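Local structure of 8-demethyl-8-aminoriboflavin-5'-phosphate synthase (Streptomyces davawensis, 5MLD) at residues A[24-28]-A[185-189]; A[122-127]-A[152-157]. The protein converts FMN into the roseoflavin precursor 8-demethyl-8-aminoriboflavin 5'-phosphate, replacing the C-8 methyl group with an amino group through oxidation, decarboxylation and transamination, with glutamate as amino donor. All coordinates share one frame; numbering follows the deposited sequence.

Interaction 1: residues A[24-28]-A[185-189]; sequences LIDKA and TNKLI
Ile-189 carries this contact, reaching across from its helix and touching three residues of the other. Its CG1 stands beside the backbone N (chi1 -70°) and the chain then runs on extended, which brings CD1 up against CB of Lys-27, 3.9 Å away. CB of Leu-24 lies 4.1 Å from the same CD1 of Ile-189. This methyl also lies close to the Leu-24 carbonyl oxygen. The other branch, CG2, goes to Ala-28, 4.1 Å from its CA, where the small side chain lets the two backbones come near each other. Leu-24 crosses Thr-185 at about a right angle, CD2 meeting CG2 at 3.9 Å, while OG1 of Thr-185 is bonded to the carbonyl of Tyr-163. Strand 125-132 closes the floor of this greasy patch, with Leu-130 under Ala-28 and Ile-189.

The side by Lys-27 is looser and more polar, and the lysine is partly open to solvent. No hydrogen bond spans the two segments. The lysine bends at chi2 (-77°) and passes Asn-186 so that CE, not the charged end, lies 3.2 Å from OD1. NZ and Asn-186 ND2 instead both bond to the carbonyl of Asp-180, and ND2 also pairs with Ser-223 of the second subunit.

The short segments cross at -48° with their axes 10.3 Å apart. Helix 20-34, after the first strand, and helix 183-205, after strand 161-164, thus pack side by side on one face of the central, mostly parallel sheet, the arrangement of a flavodoxin-like fold, with Leu-24 also touching FMN-binding Cys-132.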
ATOM      1  N   LEU A  24     -21.650   6.456   8.772  1.00 18.52           N
ATOM      2  CA  LEU A  24     -20.758   7.612   8.697  1.00 15.95           C
ATOM      3  C   LEU A  24     -21.345   8.710   7.806  1.00 16.59           C
ATOM      4  O   LEU A  24     -21.236   9.905   8.127  1.00 17.77           O
ATOM      5  CB  LEU A  24     -19.372   7.184   8.190  1.00 18.36           C
ATOM      6  CG  LEU A  24     -18.524   6.368   9.168  1.00 16.46           C
ATOM      7  CD1 LEU A  24     -18.829   4.863   9.030  1.00 20.09           C
ATOM      8  CD2 LEU A  24     -17.046   6.677   9.005  1.00 17.82           C
ATOM      9  N   ILE A  25     -21.966   8.323   6.694  1.00 14.34           N
ATOM     10  CA  ILE A  25     -22.620   9.276   5.796  1.00 17.08           C
ATOM     11  C   ILE A  25     -23.715  10.029   6.536  1.00 18.20           C
ATOM     12  O   ILE A  25     -23.850  11.258   6.409  1.00 16.96           O
ATOM     13  CB  ILE A  25     -23.174   8.548   4.558  1.00 14.79           C
ATOM     14  CG1 ILE A  25     -22.060   7.807   3.805  1.00 17.21           C
ATOM     15  CG2 ILE A  25     -23.937   9.513   3.640  1.00 18.39           C
ATOM     16  CD1 ILE A  25     -22.548   7.085   2.554  1.00 15.86           C
ATOM     17  N   ASP A  26     -24.496   9.307   7.340  1.00 16.05           N
ATOM     18  CA  ASP A  26     -25.588   9.943   8.070  1.00 17.84           C
ATOM     19  C   ASP A  26     -25.087  10.998   9.054  1.00 16.93           C
ATOM     20  O   ASP A  26     -25.825  11.944   9.355  1.00 21.29           O
ATOM     21  CB  ASP A  26     -26.425   8.876   8.782  1.00 21.02           C
ATOM     22  CG  ASP A  26     -27.256   8.037   7.805  1.00 25.01           C
ATOM     23  OD1 ASP A  26     -27.528   8.507   6.667  1.00 25.08           O
ATOM     24  OD2 ASP A  26     -27.654   6.913   8.176  1.00 29.82           O
ATOM     25  N   LYS A  27     -23.863  10.860   9.573  1.00 15.23           N
ATOM     26  CA  LYS A  27     -23.286  11.924  10.402  1.00 22.56           C
ATOM     27  C   LYS A  27     -22.808  13.105   9.558  1.00 19.45           C
ATOM     28  O   LYS A  27     -22.958  14.270   9.965  1.00 21.19           O
ATOM     29  CB  LYS A  27     -22.100  11.410  11.221  1.00 18.86           C
ATOM     30  CG  LYS A  27     -22.361  10.230  12.161  1.00 25.47           C
ATOM     31  CD  LYS A  27     -23.067  10.682  13.405  1.00 27.48           C
ATOM     32  CE  LYS A  27     -22.843   9.687  14.539  1.00 27.00           C
ATOM     33  NZ  LYS A  27     -23.798   9.928  15.624  1.00 29.61           N
ATOM     34  N   ALA A  28     -22.200  12.821   8.402  1.00 16.64           N
ATOM     35  CA  ALA A  28     -21.587  13.875   7.595  1.00 18.73           C
ATOM     36  C   ALA A  28     -22.629  14.782   6.947  1.00 20.44           C
ATOM     37  O   ALA A  28     -22.394  15.987   6.782  1.00 18.56           O
ATOM     38  CB  ALA A  28     -20.707  13.253   6.519  1.00 19.01           C
ATOM     39  N   THR A 185     -14.050   8.330  15.660  1.00 16.07           N
ATOM     40  CA  THR A 185     -14.706   8.464  14.359  1.00 14.58           C
ATOM     41  C   THR A 185     -15.520   9.749  14.293  1.00 16.55           C
ATOM     42  O   THR A 185     -15.467  10.485  13.301  1.00 17.67           O
ATOM     43  CB  THR A 185     -15.600   7.257  14.083  1.00 16.75           C
ATOM     44  OG1 THR A 185     -14.790   6.076  14.066  1.00 15.98           O
ATOM     45  CG2 THR A 185     -16.309   7.385  12.737  1.00 18.11           C
ATOM     46  N   ASN A 186     -16.282  10.034  15.344  1.00 16.70           N
ATOM     47  CA  ASN A 186     -17.143  11.208  15.297  1.00 19.18           C
ATOM     48  C   ASN A 186     -16.324  12.486  15.211  1.00 20.42           C
ATOM     49  O   ASN A 186     -16.698  13.429  14.498  1.00 18.70           O
ATOM     50  CB  ASN A 186     -18.073  11.226  16.503  1.00 18.60           C
ATOM     51  CG  ASN A 186     -19.297  10.354  16.290  1.00 16.80           C
ATOM     52  OD1 ASN A 186     -19.770  10.202  15.155  1.00 19.08           O
ATOM     53  ND2 ASN A 186     -19.819   9.780  17.374  1.00 19.77           N
ATOM     54  N   LYS A 187     -15.178  12.526  15.878  1.00 17.52           N
ATOM     55  CA  LYS A 187     -14.375  13.739  15.773  1.00 16.50           C
ATOM     56  C   LYS A 187     -13.695  13.821  14.409  1.00 18.46           C
ATOM     57  O   LYS A 187     -13.627  14.903  13.821  1.00 16.83           O
ATOM     58  CB  LYS A 187     -13.374  13.835  16.932  1.00 25.25           C
ATOM     59  CG  LYS A 187     -11.933  13.430  16.676  1.00 27.08           C
ATOM     60  CD  LYS A 187     -11.117  13.574  17.969  1.00 24.92           C
ATOM     61  CE  LYS A 187      -9.762  12.898  17.884  1.00 23.63           C
ATOM     62  NZ  LYS A 187      -9.106  12.838  19.227  1.00 21.61           N
ATOM     63  N   LEU A 188     -13.254  12.681  13.844  1.00 15.80           N
ATOM     64  CA  LEU A 188     -12.671  12.731  12.501  1.00 19.42           C
ATOM     65  C   LEU A 188     -13.689  13.192  11.453  1.00 17.81           C
ATOM     66  O   LEU A 188     -13.341  13.944  10.534  1.00 17.09           O
ATOM     67  CB  LEU A 188     -12.094  11.365  12.111  1.00 16.89           C
ATOM     68  CG  LEU A 188     -10.846  10.928  12.897  1.00 19.42           C
ATOM     69  CD1 LEU A 188     -10.224   9.721  12.217  1.00 19.34           C
ATOM     70  CD2 LEU A 188      -9.803  12.041  13.038  1.00 21.84           C
ATOM     71  N   ILE A 189     -14.931  12.712  11.529  1.00 15.10           N
ATOM     72  CA  ILE A 189     -15.938  13.153  10.563  1.00 17.08           C
ATOM     73  C   ILE A 189     -16.085  14.669  10.618  1.00 20.28           C
ATOM     74  O   ILE A 189     -16.137  15.348   9.580  1.00 18.61           O
ATOM     75  CB  ILE A 189     -17.281  12.439  10.815  1.00 18.60           C
ATOM     76  CG1 ILE A 189     -17.168  10.953  10.451  1.00 17.32           C
ATOM     77  CG2 ILE A 189     -18.383  13.067   9.982  1.00 20.98           C
ATOM     78  CD1 ILE A 189     -18.415  10.147  10.820  1.00 17.49           C
TER

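Interaction 2: residues A[122-127]-A[152-157]; sequences LYNKVA and LGYSVP
With chi1 at -73°, Tyr-154 sets its ring between Leu-122 and Lys-125, and Leu-122 answers with an extended chain (chi2 -176°) that brings CD1 to 3.6 Å from CE2 of the tyrosine. CB of Lys-125 meets CE1 of Tyr-154 at 3.5 Å, both approaches being oblique to the ring. The lysine stays beside the ring as far as CD, and its end then turns away, NZ bonding to the carbonyls of Arg-80 and Ala-82. Backbone joins backbone through Ser-155 N to Lys-125 O, 2.9 Å and nearly straight at 175°, and Ala-127 N to Ser-155 O, 3.1 Å. This is the parallel pairing that closes a beta-alpha-beta unit, strand 125-132, helix 138-152 and the short, weakly bonded strand 154-155. The helix ends in a Schellman motif at Gly-153, which has positive phi and lays its CA 3.6 Å from CD1 of Tyr-123. A water donates to the carbonyls of Lys-125 and Gly-153 and accepts from OG of Ser-155, which also pairs with Tyr-208 OH. Farther along, CG1 of Val-126 packs 4.0 Å from CD of Pro-157. The buried Ala-127 O has no hydrogen-bond partner, and its near neighbour is that same proline CD, at 3.6 Å.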
ATOM      1  N   LEU A 122     -11.524  18.045 -13.514  1.00 24.28           N
ATOM      2  CA  LEU A 122     -11.863  18.010 -12.096  1.00 25.25           C
ATOM      3  C   LEU A 122     -10.978  18.929 -11.256  1.00 22.03           C
ATOM      4  O   LEU A 122     -11.040  18.888 -10.022  1.00 20.86           O
ATOM      5  CB  LEU A 122     -11.800  16.563 -11.583  1.00 23.01           C
ATOM      6  CG  LEU A 122     -12.761  15.622 -12.327  1.00 26.03           C
ATOM      7  CD1 LEU A 122     -12.756  14.215 -11.750  1.00 24.40           C
ATOM      8  CD2 LEU A 122     -14.186  16.169 -12.321  1.00 25.54           C
ATOM      9  N   TYR A 123     -10.162  19.759 -11.893  1.00 22.99           N
ATOM     10  CA  TYR A 123      -9.391  20.764 -11.170  1.00 22.47           C
ATOM     11  C   TYR A 123     -10.295  21.676 -10.348  1.00 23.00           C
ATOM     12  O   TYR A 123     -11.444  21.950 -10.713  1.00 22.39           O
ATOM     13  CB  TYR A 123      -8.560  21.599 -12.149  1.00 20.48           C
ATOM     14  CG  TYR A 123      -7.080  21.259 -12.075  1.00 20.56           C
ATOM     15  CD1 TYR A 123      -6.624  20.007 -12.455  1.00 21.32           C
ATOM     16  CD2 TYR A 123      -6.151  22.188 -11.634  1.00 21.71           C
ATOM     17  CE1 TYR A 123      -5.288  19.682 -12.387  1.00 22.31           C
ATOM     18  CE2 TYR A 123      -4.811  21.877 -11.565  1.00 21.76           C
ATOM     19  CZ  TYR A 123      -4.382  20.626 -11.941  1.00 20.55           C
ATOM     20  OH  TYR A 123      -3.050  20.293 -11.871  1.00 21.85           O
ATOM     21  N   ASN A 124      -9.752  22.148  -9.222  1.00 20.31           N
ATOM     22  CA  ASN A 124     -10.379  23.061  -8.269  1.00 22.72           C
ATOM     23  C   ASN A 124     -11.479  22.422  -7.447  1.00 23.51           C
ATOM     24  O   ASN A 124     -12.221  23.139  -6.753  1.00 22.10           O
ATOM     25  CB  ASN A 124     -10.905  24.316  -8.965  1.00 21.94           C
ATOM     26  CG  ASN A 124      -9.819  24.974  -9.744  1.00 27.35           C
ATOM     27  OD1 ASN A 124      -8.831  25.401  -9.161  1.00 27.27           O
ATOM     28  ND2 ASN A 124      -9.944  24.990 -11.066  1.00 26.57           N
ATOM     29  N   LYS A 125     -11.599  21.100  -7.485  1.00 20.67           N
ATOM     30  CA  LYS A 125     -12.531  20.410  -6.606  1.00 17.19           C
ATOM     31  C   LYS A 125     -11.790  19.865  -5.385  1.00 16.82           C
ATOM     32  O   LYS A 125     -10.557  19.882  -5.304  1.00 20.09           O
ATOM     33  CB  LYS A 125     -13.256  19.305  -7.380  1.00 16.64           C
ATOM     34  CG  LYS A 125     -14.086  19.854  -8.538  1.00 21.44           C
ATOM     35  CD  LYS A 125     -14.667  18.714  -9.350  1.00 21.30           C
ATOM     36  CE  LYS A 125     -15.474  19.248 -10.511  1.00 22.03           C
ATOM     37  NZ  LYS A 125     -16.597  20.087 -10.053  1.00 26.39           N
ATOM     38  N   VAL A 126     -12.559  19.415  -4.401  1.00 18.66           N
ATOM     39  CA  VAL A 126     -12.005  18.984  -3.120  1.00 16.80           C
ATOM     40  C   VAL A 126     -12.515  17.582  -2.834  1.00 18.98           C
ATOM     41  O   VAL A 126     -13.679  17.275  -3.112  1.00 16.81           O
ATOM     42  CB  VAL A 126     -12.398  19.955  -1.985  1.00 17.32           C
ATOM     43  CG1 VAL A 126     -11.973  19.413  -0.637  1.00 21.29           C
ATOM     44  CG2 VAL A 126     -11.779  21.331  -2.217  1.00 20.75           C
ATOM     45  N   ALA A 127     -11.640  16.728  -2.306  1.00 18.33           N
ATOM     46  CA  ALA A 127     -11.974  15.345  -1.995  1.00 18.80           C
ATOM     47  C   ALA A 127     -11.896  15.089  -0.497  1.00 19.29           C
ATOM     48  O   ALA A 127     -11.021  15.616   0.199  1.00 17.13           O
ATOM     49  CB  ALA A 127     -11.049  14.364  -2.727  1.00 18.51           C
ATOM     50  N   LEU A 152      -6.254  13.465 -10.597  1.00 22.07           N
ATOM     51  CA  LEU A 152      -7.328  13.959 -11.448  1.00 25.46           C
ATOM     52  C   LEU A 152      -7.564  15.453 -11.313  1.00 20.55           C
ATOM     53  O   LEU A 152      -8.208  16.048 -12.185  1.00 24.99           O
ATOM     54  CB  LEU A 152      -8.636  13.223 -11.121  1.00 20.92           C
ATOM     55  CG  LEU A 152      -8.647  11.708 -11.273  1.00 28.63           C
ATOM     56  CD1 LEU A 152     -10.028  11.173 -10.905  1.00 24.05           C
ATOM     57  CD2 LEU A 152      -8.248  11.298 -12.704  1.00 31.91           C
ATOM     58  N   GLY A 153      -7.102  16.072 -10.236  1.00 20.08           N
ATOM     59  CA  GLY A 153      -7.380  17.483 -10.060  1.00 19.63           C
ATOM     60  C   GLY A 153      -7.909  17.870  -8.696  1.00 22.71           C
ATOM     61  O   GLY A 153      -8.045  19.066  -8.415  1.00 20.19           O
ATOM     62  N   TYR A 154      -8.205  16.885  -7.841  1.00 18.92           N
ATOM     63  CA  TYR A 154      -8.735  17.162  -6.513  1.00 17.67           C
ATOM     64  C   TYR A 154      -7.650  17.643  -5.563  1.00 19.70           C
ATOM     65  O   TYR A 154      -6.522  17.148  -5.575  1.00 21.37           O
ATOM     66  CB  TYR A 154      -9.405  15.909  -5.924  1.00 18.44           C
ATOM     67  CG  TYR A 154     -10.727  15.597  -6.574  1.00 18.46           C
ATOM     68  CD1 TYR A 154     -11.900  16.186  -6.114  1.00 15.69           C
ATOM     69  CD2 TYR A 154     -10.804  14.706  -7.644  1.00 17.29           C
ATOM     70  CE1 TYR A 154     -13.114  15.919  -6.717  1.00 16.48           C
ATOM     71  CE2 TYR A 154     -12.019  14.432  -8.252  1.00 16.18           C
ATOM     72  CZ  TYR A 154     -13.169  15.052  -7.780  1.00 15.59           C
ATOM     73  OH  TYR A 154     -14.381  14.797  -8.379  1.00 19.79           O
ATOM     74  N   SER A 155      -8.012  18.601  -4.717  1.00 17.71           N
ATOM     75  CA  SER A 155      -7.184  19.017  -3.594  1.00 17.38           C
ATOM     76  C   SER A 155      -7.688  18.347  -2.327  1.00 19.15           C
ATOM     77  O   SER A 155      -8.895  18.142  -2.152  1.00 18.15           O
ATOM     78  CB  SER A 155      -7.217  20.536  -3.410  1.00 19.35           C
ATOM     79  OG  SER A 155      -6.729  21.184  -4.569  1.00 19.84           O
ATOM     80  N   VAL A 156      -6.763  18.014  -1.437  1.00 20.08           N
ATOM     81  CA  VAL A 156      -7.082  17.280  -0.225  1.00 18.53           C
ATOM     82  C   VAL A 156      -6.686  18.151   0.959  1.00 15.56           C
ATOM     83  O   VAL A 156      -5.506  18.481   1.114  1.00 18.93           O
ATOM     84  CB  VAL A 156      -6.361  15.924  -0.183  1.00 18.83           C
ATOM     85  CG1 VAL A 156      -6.829  15.095   1.023  1.00 20.83           C
ATOM     86  CG2 VAL A 156      -6.624  15.170  -1.481  1.00 20.58           C
ATOM     87  N   PRO A 157      -7.626  18.541   1.812  1.00 18.60           N
ATOM     88  CA  PRO A 157      -7.287  19.301   3.007  1.00 18.70           C
ATOM     89  C   PRO A 157      -6.665  18.385   4.045  1.00 17.65           C
ATOM     90  O   PRO A 157      -6.639  17.160   3.849  1.00 18.49           O
ATOM     91  CB  PRO A 157      -8.652  19.834   3.475  1.00 19.37           C
ATOM     92  CG  PRO A 157      -9.623  18.787   3.020  1.00 19.25           C
ATOM     93  CD  PRO A 157      -9.046  18.142   1.781  1.00 16.46           C
TER
HETATM   94  O   HOH W   1      -8.459  21.161  -6.658  1.00 19.80           O

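Both contacts are largely buried and both belong to the flavodoxin-like core, but one lies between helices covering the sheet, the other between strands within it. Interaction 1 relies mainly on side-chain packing, with no hydrogen bond between the segments, whereas interaction 2 uses backbone bonds and a water, with side chains filling in around them. Strand 125-132 ties them together: its first part, around Val-126, is paired in interaction 2, and Leu-130 and Cys-132 underlie interaction 1. Helix 183-205 also serves both, packing through Leu-199 and Leu-203 on Val-126. Interaction 1 borders the FMN-binding residue Cys-132; interaction 2 lies away from the annotated sites. Both touch the second subunit, interaction 2 through several residues, among them Tyr-123, whose OH bonds there to Asn-159 and Asn-195.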